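Peptide/nickel transport system substrate-binding protein (Listeria monocytogenes serotype 1/2a, PDB 5KZT) binds peptides, probably capturing them outside the cell for uptake by a membrane transporter of the oligopeptide-permease type. Local coordinates at residues Glu14-Ser22 / Thr242-Leu250; Asp29-Leu39 / Arg103-Tyr113. All coordinates share one frame; numbering follows the deposited sequence.

Contact 1 of 2, residues Glu14-Ser22 / Thr242-Leu250; sequences EQVLNLTES and TDKVDRTVL
Asn-18 and Asp-246 meet at the outer edge of a four-stranded mixed sheet, where strand 16-21 receives the chain entering strand 247-250. The two strands run in roughly the same direction, 24° apart, but their backbones make no regular ladder. Instead Asp-246 binds both polar backbone atoms of Asn-18: its N donates to Asn-18 O over 2.8 Å, nearly straight, and its OD2 accepts from Asn-18 N at 2.9 Å, on the anti side and 26° out of the carboxylate plane. With CG beside the Asp-246 N (chi1 -59°), one residue offers donor and acceptor together. Its OD1 is bonded by Tyr-506, while Asn-18 OD1 turns to Asn-226. Water 1 ties Asp-246 OD2 to Val-16 O, and water 2 joins Asn-18 ND2 to Asp-246 OD1 and Asp-243 O.

Further along the strands diverge, and water 3 spans the gap, accepting from Thr-20 N and donating to Arg-247 O. Arg-247 N, buried close by, has no partner in the model. Thr-20 CG2 packs across Val-245 CG1 at 3.8 Å, the two side chains roughly perpendicular, whereas OG1 lies 2.6 Å from water 4, which also bonds Thr-248 OG1 and Val-249 N. Strand 16-21 pairs with strand 224-229 on one side; at its other edge Asp-246 and the waters join it to strand 247-250 of the seven-stranded sheet, linking two sheets of the two-lobed solute-binding-protein fold.

Contact 2 of 2, residues Asp29-Leu39 / Arg103-Tyr113; sequences DSTKADDQVGL and RAVDPNTAATY
Asp-29 and Arg-103 face each other in an end-on, two-nitrogen salt bridge that joins an Asx turn, in the loop leading to helix 36-45, to the C-terminal end of helix 94-105. The carboxylate and guanidinium planes are 9° apart. Arg-103 NH2 donates to Asp-29 OD2 at 2.8 Å and NH1 to OD1 at 3.0 Å, each oxygen accepting on its syn lone pair and both bonds lying close to the guanidinium plane. Asp-29 OD1 also takes the backbone N of Thr-31, nearly along its C-O axis, and that of Lys-32 from above the carboxylate plane; three donors on one oxygen should fix the rotation of the group and help stabilise its negative charge. The extended chain of Arg-103 carries its guanidinium past Thr-31, whose OG1 lies 2.9 Å from NH1.

With CG2 of Thr-31 anti to its own backbone N (chi1 -53° for OG1), the methyl lies against the end of helix 94-105, 3.5 Å from Ala-104 CA, and also touches the methyls of Ala-111 and Thr-109. Thr-109 is anchored, its OG1 donating to Arg-103 O, and its CG2 meets Lys-32 CE, the lysine crossing it obliquely.

Nearer the bound peptide, Ala-33 O lies in plane at the Tyr-113 ring edge beside CD2, and Leu-39, its side chain running against that of Tyr-113, brings CD1 to the edge at CE2, 4.2 Å away. The phenol OH bonds Asp-428 and the peptide backbone. Water 5 accepts from Tyr-113 N and donates to Thr-31 O. The side chains of Asp-34 and Thr-112 cross at about a right angle; Asp-34 OD2, which also accepts from Gln-445 NE2, takes Thr-112 OG1 over 2.7 Å, on the anti side, 24° out of the carboxylate plane.

Contact 2 is nested along the chain inside the loop closed by contact 1, and their centres lie about 29 Å apart. Helix 36-45 is the next regular element after strand 16-21, and the two contacts touch where Glu-21 CD of the first packs on Val-37 CG2 of the second at 3.8 Å. Their relation to the bound peptide differs. Six residues of contact 2 are within its reach and line part of the peptide site, with Asp-34, Gln-36 and Tyr-113 bonding the peptide. Contact 1 lies mostly away from it, approaching with Ser-22 alone, by packing, and joins the edge of a sheet to the chain beyond helix 233-241.

Contact 1 of 2, residues Glu14-Ser22 / Thr242-Leu250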
# COMPACT_ATOMS: atom_id res chain seq x y z
N GLU A 14 -26.59 -13.64 -14.17
CA GLU A 14 -25.56 -12.89 -14.90
C GLU A 14 -24.32 -12.61 -14.03
O GLU A 14 -24.43 -12.11 -12.92
CB GLU A 14 -26.15 -11.58 -15.42
CG GLU A 14 -25.22 -10.76 -16.30
CD GLU A 14 -25.88 -9.46 -16.74
OE1 GLU A 14 -26.09 -8.57 -15.88
OE2 GLU A 14 -26.19 -9.35 -17.96
N GLN A 15 -23.15 -12.91 -14.57
CA GLN A 15 -21.91 -12.81 -13.84
C GLN A 15 -21.23 -11.48 -14.14
O GLN A 15 -20.14 -11.43 -14.71
CB GLN A 15 -21.00 -13.99 -14.19
CG GLN A 15 -21.61 -15.35 -13.85
CD GLN A 15 -21.89 -15.48 -12.36
OE1 GLN A 15 -21.00 -15.32 -11.54
NE2 GLN A 15 -23.14 -15.75 -12.01
N VAL A 16 -21.89 -10.40 -13.72
CA VAL A 16 -21.38 -9.04 -13.85
C VAL A 16 -21.43 -8.43 -12.46
O VAL A 16 -22.48 -8.44 -11.83
CB VAL A 16 -22.20 -8.20 -14.83
CG1 VAL A 16 -21.77 -6.73 -14.81
CG2 VAL A 16 -22.06 -8.76 -16.23
N LEU A 17 -20.28 -7.92 -12.01
CA LEU A 17 -20.12 -7.40 -10.66
C LEU A 17 -19.90 -5.89 -10.75
O LEU A 17 -19.16 -5.42 -11.61
CB LEU A 17 -18.95 -8.10 -9.99
CG LEU A 17 -18.52 -7.71 -8.58
CD1 LEU A 17 -19.62 -7.93 -7.55
CD2 LEU A 17 -17.26 -8.47 -8.20
N ASN A 18 -20.58 -5.13 -9.88
CA ASN A 18 -20.52 -3.66 -9.87
C ASN A 18 -19.94 -3.15 -8.54
O ASN A 18 -20.55 -3.32 -7.48
CB ASN A 18 -21.91 -3.06 -10.10
CG ASN A 18 -22.45 -3.35 -11.48
OD1 ASN A 18 -21.77 -3.13 -12.47
ND2 ASN A 18 -23.67 -3.82 -11.54
N LEU A 19 -18.77 -2.53 -8.62
CA LEU A 19 -18.02 -2.13 -7.43
C LEU A 19 -17.80 -0.63 -7.46
O LEU A 19 -18.04 0.02 -8.49
CB LEU A 19 -16.67 -2.85 -7.39
CG LEU A 19 -16.67 -4.38 -7.29
CD1 LEU A 19 -15.24 -4.89 -7.27
CD2 LEU A 19 -17.45 -4.88 -6.08
N THR A 20 -17.37 -0.10 -6.32
CA THR A 20 -16.96 1.29 -6.20
C THR A 20 -15.51 1.37 -5.75
O THR A 20 -14.96 0.42 -5.18
CB THR A 20 -17.81 2.08 -5.19
OG1 THR A 20 -17.49 1.65 -3.86
CG2 THR A 20 -19.28 1.91 -5.44
N GLU A 21 -14.89 2.52 -6.00
CA GLU A 21 -13.56 2.83 -5.50
C GLU A 21 -13.60 4.28 -4.99
O GLU A 21 -14.41 5.06 -5.46
CB GLU A 21 -12.54 2.64 -6.62
CG GLU A 21 -11.07 2.75 -6.23
CD GLU A 21 -10.66 1.83 -5.09
OE1 GLU A 21 -10.11 0.74 -5.35
OE2 GLU A 21 -10.85 2.24 -3.91
N SER A 22 -12.74 4.63 -4.04
CA SER A 22 -12.78 5.93 -3.38
C SER A 22 -11.91 7.02 -4.03
O SER A 22 -11.92 8.17 -3.57
CB SER A 22 -12.38 5.76 -1.92
OG SER A 22 -11.12 5.11 -1.84
N THR A 242 -30.53 0.90 -4.95
CA THR A 242 -31.14 0.86 -6.28
C THR A 242 -30.49 -0.19 -7.18
O THR A 242 -30.72 -0.17 -8.38
CB THR A 242 -31.17 2.26 -6.95
OG1 THR A 242 -29.85 2.81 -7.02
CG2 THR A 242 -32.05 3.19 -6.18
N ASP A 243 -29.72 -1.10 -6.58
CA ASP A 243 -29.05 -2.23 -7.27
C ASP A 243 -28.08 -1.86 -8.39
O ASP A 243 -27.87 -2.64 -9.31
CB ASP A 243 -30.10 -3.23 -7.79
CG ASP A 243 -30.98 -3.77 -6.68
OD1 ASP A 243 -30.46 -4.08 -5.59
OD2 ASP A 243 -32.19 -3.88 -6.88
N LYS A 244 -27.47 -0.68 -8.28
CA LYS A 244 -26.47 -0.22 -9.26
C LYS A 244 -25.06 -0.59 -8.84
O LYS A 244 -24.15 -0.60 -9.68
CB LYS A 244 -26.56 1.29 -9.45
CG LYS A 244 -27.93 1.80 -9.88
CD LYS A 244 -28.24 1.40 -11.30
CE LYS A 244 -29.60 1.94 -11.71
NZ LYS A 244 -29.91 1.43 -13.07
N VAL A 245 -24.85 -0.83 -7.55
CA VAL A 245 -23.59 -1.42 -7.07
C VAL A 245 -23.91 -2.55 -6.13
O VAL A 245 -24.97 -2.56 -5.52
CB VAL A 245 -22.65 -0.40 -6.40
CG1 VAL A 245 -22.32 0.73 -7.36
CG2 VAL A 245 -23.21 0.15 -5.10
N ASP A 246 -22.98 -3.49 -6.01
CA ASP A 246 -23.15 -4.70 -5.22
C ASP A 246 -22.43 -4.69 -3.88
O ASP A 246 -22.62 -5.60 -3.06
CB ASP A 246 -22.70 -5.90 -6.04
CG ASP A 246 -23.46 -6.04 -7.33
OD1 ASP A 246 -24.71 -5.99 -7.28
OD2 ASP A 246 -22.83 -6.18 -8.39
N ARG A 247 -21.60 -3.68 -3.66
CA ARG A 247 -20.80 -3.53 -2.46
C ARG A 247 -20.46 -2.05 -2.32
O ARG A 247 -20.09 -1.41 -3.31
CB ARG A 247 -19.55 -4.39 -2.61
CG ARG A 247 -18.70 -4.53 -1.37
CD ARG A 247 -17.67 -5.62 -1.59
NE ARG A 247 -16.97 -6.04 -0.39
CZ ARG A 247 -15.73 -5.71 -0.07
NH1 ARG A 247 -15.01 -4.88 -0.83
NH2 ARG A 247 -15.21 -6.20 1.05
N THR A 248 -20.64 -1.49 -1.13
CA THR A 248 -20.40 -0.07 -0.92
C THR A 248 -19.79 0.22 0.45
O THR A 248 -20.21 -0.32 1.46
CB THR A 248 -21.70 0.74 -1.15
OG1 THR A 248 -21.41 2.14 -1.15
CG2 THR A 248 -22.75 0.43 -0.09
N VAL A 249 -18.82 1.12 0.47
CA VAL A 249 -18.13 1.48 1.70
C VAL A 249 -19.02 2.38 2.56
O VAL A 249 -19.65 3.29 2.03
CB VAL A 249 -16.84 2.27 1.42
CG1 VAL A 249 -16.14 2.62 2.75
CG2 VAL A 249 -15.90 1.52 0.51
N LEU A 250 -19.04 2.13 3.87
CA LEU A 250 -19.79 2.92 4.84
C LEU A 250 -18.81 3.57 5.79
O LEU A 250 -17.97 2.90 6.34
CB LEU A 250 -20.73 2.04 5.68
CG LEU A 250 -21.72 1.16 4.91
CD1 LEU A 250 -22.35 0.17 5.87
CD2 LEU A 250 -22.77 2.01 4.21
O HOH W 1 -24.50 -7.61 -10.15
O HOH W 2 -25.37 -4.16 -9.25
O HOH W 3 -17.37 -1.44 -3.69
O HOH W 4 -18.75 2.92 -1.99

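Contact 2 of 2, residues Asp29-Leu39 / Arg103-Tyr113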
# COMPACT_ATOMS: atom_id res chain seq x y z
N ASP A 29 0.99 1.38 -13.78
CA ASP A 29 2.26 0.84 -14.24
C ASP A 29 2.72 -0.13 -13.16
O ASP A 29 3.00 0.30 -12.05
CB ASP A 29 3.25 2.01 -14.44
CG ASP A 29 4.62 1.56 -14.99
OD1 ASP A 29 5.14 0.55 -14.49
OD2 ASP A 29 5.18 2.25 -15.89
N SER A 30 2.81 -1.43 -13.47
CA SER A 30 3.11 -2.43 -12.43
C SER A 30 4.49 -2.22 -11.77
O SER A 30 4.68 -2.63 -10.63
CB SER A 30 2.98 -3.87 -12.93
OG SER A 30 3.82 -4.12 -14.04
N THR A 31 5.42 -1.58 -12.48
CA THR A 31 6.71 -1.26 -11.88
C THR A 31 6.65 -0.07 -10.93
O THR A 31 7.25 -0.09 -9.87
CB THR A 31 7.77 -0.98 -12.96
OG1 THR A 31 7.81 -2.07 -13.88
CG2 THR A 31 9.14 -0.81 -12.33
N LYS A 32 5.93 0.98 -11.34
CA LYS A 32 5.98 2.27 -10.67
C LYS A 32 4.88 2.45 -9.62
O LYS A 32 5.07 3.23 -8.67
CB LYS A 32 5.92 3.41 -11.69
CG LYS A 32 7.08 3.44 -12.66
CD LYS A 32 6.97 4.66 -13.57
CE LYS A 32 8.07 4.63 -14.60
NZ LYS A 32 7.93 5.75 -15.55
N ALA A 33 3.74 1.77 -9.79
CA ALA A 33 2.62 1.88 -8.85
C ALA A 33 3.04 1.50 -7.43
O ALA A 33 3.72 0.48 -7.22
CB ALA A 33 1.45 1.00 -9.29
N ASP A 34 2.65 2.33 -6.47
CA ASP A 34 2.90 2.04 -5.06
C ASP A 34 1.70 2.29 -4.15
O ASP A 34 1.85 2.32 -2.93
CB ASP A 34 4.11 2.85 -4.55
CG ASP A 34 3.89 4.35 -4.59
OD1 ASP A 34 2.75 4.85 -4.74
OD2 ASP A 34 4.93 5.05 -4.44
N ASP A 35 0.51 2.37 -4.72
CA ASP A 35 -0.69 2.69 -3.97
C ASP A 35 -1.72 1.59 -4.05
O ASP A 35 -1.73 0.79 -4.99
CB ASP A 35 -1.29 3.96 -4.51
CG ASP A 35 -1.92 3.75 -5.85
OD1 ASP A 35 -1.18 3.74 -6.87
OD2 ASP A 35 -3.15 3.52 -5.88
N GLN A 36 -2.62 1.56 -3.07
CA GLN A 36 -3.53 0.44 -2.97
C GLN A 36 -4.53 0.36 -4.13
O GLN A 36 -4.96 -0.74 -4.49
CB GLN A 36 -4.27 0.44 -1.63
CG GLN A 36 -5.40 1.42 -1.48
CD GLN A 36 -6.12 1.27 -0.13
OE1 GLN A 36 -6.25 2.22 0.61
NE2 GLN A 36 -6.57 0.05 0.18
N VAL A 37 -4.86 1.51 -4.74
CA VAL A 37 -5.86 1.53 -5.82
C VAL A 37 -5.28 0.94 -7.10
O VAL A 37 -5.84 -0.01 -7.68
CB VAL A 37 -6.40 2.96 -6.08
CG1 VAL A 37 -7.29 3.02 -7.33
CG2 VAL A 37 -7.17 3.44 -4.86
N GLY A 38 -4.14 1.47 -7.51
CA GLY A 38 -3.43 0.99 -8.66
C GLY A 38 -2.89 -0.43 -8.54
O GLY A 38 -2.93 -1.19 -9.50
N LEU A 39 -2.39 -0.80 -7.36
CA LEU A 39 -1.86 -2.17 -7.18
C LEU A 39 -2.97 -3.20 -7.22
O LEU A 39 -2.76 -4.32 -7.69
CB LEU A 39 -1.07 -2.30 -5.88
CG LEU A 39 0.26 -1.54 -5.94
CD1 LEU A 39 0.82 -1.41 -4.55
CD2 LEU A 39 1.28 -2.20 -6.84
N ARG A 103 14.08 -3.17 -15.17
CA ARG A 103 13.35 -1.90 -15.22
C ARG A 103 13.12 -1.33 -13.82
O ARG A 103 13.28 -0.13 -13.61
CB ARG A 103 11.99 -2.04 -15.93
CG ARG A 103 11.20 -0.75 -16.11
CD ARG A 103 10.10 -0.94 -17.15
NE ARG A 103 9.35 0.30 -17.41
CZ ARG A 103 8.15 0.60 -16.89
NH1 ARG A 103 7.51 -0.23 -16.07
NH2 ARG A 103 7.58 1.75 -17.21
N ALA A 104 12.72 -2.19 -12.88
CA ALA A 104 12.45 -1.79 -11.51
C ALA A 104 13.66 -1.23 -10.78
O ALA A 104 13.49 -0.30 -9.99
CB ALA A 104 11.85 -2.93 -10.70
N VAL A 105 14.85 -1.79 -11.01
CA VAL A 105 16.06 -1.31 -10.32
C VAL A 105 16.78 -0.19 -11.07
O VAL A 105 17.61 0.53 -10.50
CB VAL A 105 17.05 -2.44 -9.98
CG1 VAL A 105 16.45 -3.38 -8.94
CG2 VAL A 105 17.49 -3.24 -11.21
N ASP A 106 16.46 -0.03 -12.33
CA ASP A 106 17.10 0.97 -13.17
C ASP A 106 16.86 2.37 -12.58
O ASP A 106 15.71 2.80 -12.44
CB ASP A 106 16.56 0.88 -14.60
CG ASP A 106 17.38 1.65 -15.60
OD1 ASP A 106 18.04 2.65 -15.21
OD2 ASP A 106 17.34 1.26 -16.79
N PRO A 107 17.94 3.10 -12.23
CA PRO A 107 17.73 4.47 -11.74
C PRO A 107 16.88 5.39 -12.63
O PRO A 107 16.10 6.20 -12.12
CB PRO A 107 19.14 5.01 -11.57
CG PRO A 107 19.95 3.80 -11.29
CD PRO A 107 19.36 2.72 -12.15
N ASN A 108 17.04 5.25 -13.94
CA ASN A 108 16.20 5.99 -14.91
C ASN A 108 14.69 5.87 -14.62
O ASN A 108 13.93 6.82 -14.79
CB ASN A 108 16.54 5.48 -16.33
CG ASN A 108 16.28 6.49 -17.43
OD1 ASN A 108 15.62 6.18 -18.42
ND2 ASN A 108 16.82 7.68 -17.29
N THR A 109 14.26 4.70 -14.17
CA THR A 109 12.86 4.47 -13.87
C THR A 109 12.39 5.17 -12.61
O THR A 109 11.23 5.54 -12.51
CB THR A 109 12.62 2.96 -13.70
OG1 THR A 109 13.17 2.27 -14.82
CG2 THR A 109 11.13 2.64 -13.58
N ALA A 110 13.28 5.30 -11.62
CA ALA A 110 12.96 5.93 -10.33
C ALA A 110 11.70 5.33 -9.72
O ALA A 110 10.80 6.05 -9.26
CB ALA A 110 12.80 7.44 -10.51
N ALA A 111 11.64 4.00 -9.74
CA ALA A 111 10.49 3.27 -9.19
C ALA A 111 10.61 3.30 -7.68
O ALA A 111 11.65 2.91 -7.15
CB ALA A 111 10.49 1.84 -9.67
N THR A 112 9.55 3.73 -6.99
CA THR A 112 9.64 3.86 -5.54
C THR A 112 9.86 2.53 -4.85
O THR A 112 10.45 2.52 -3.76
CB THR A 112 8.41 4.55 -4.92
OG1 THR A 112 7.23 3.80 -5.26
CG2 THR A 112 8.28 5.98 -5.40
N TYR A 113 9.42 1.42 -5.45
CA TYR A 113 9.59 0.10 -4.84
C TYR A 113 10.89 -0.59 -5.26
O TYR A 113 11.10 -1.78 -4.99
CB TYR A 113 8.40 -0.79 -5.19
CG TYR A 113 7.25 -0.78 -4.21
CD1 TYR A 113 7.45 -1.03 -2.85
CD2 TYR A 113 5.94 -0.63 -4.66
CE1 TYR A 113 6.39 -1.10 -1.98
CE2 TYR A 113 4.88 -0.68 -3.79
CZ TYR A 113 5.10 -0.92 -2.45
OH TYR A 113 4.02 -1.02 -1.58
O HOH W 5 7.35 1.46 -7.52
O HOH W 6 7.35 4.74 -8.61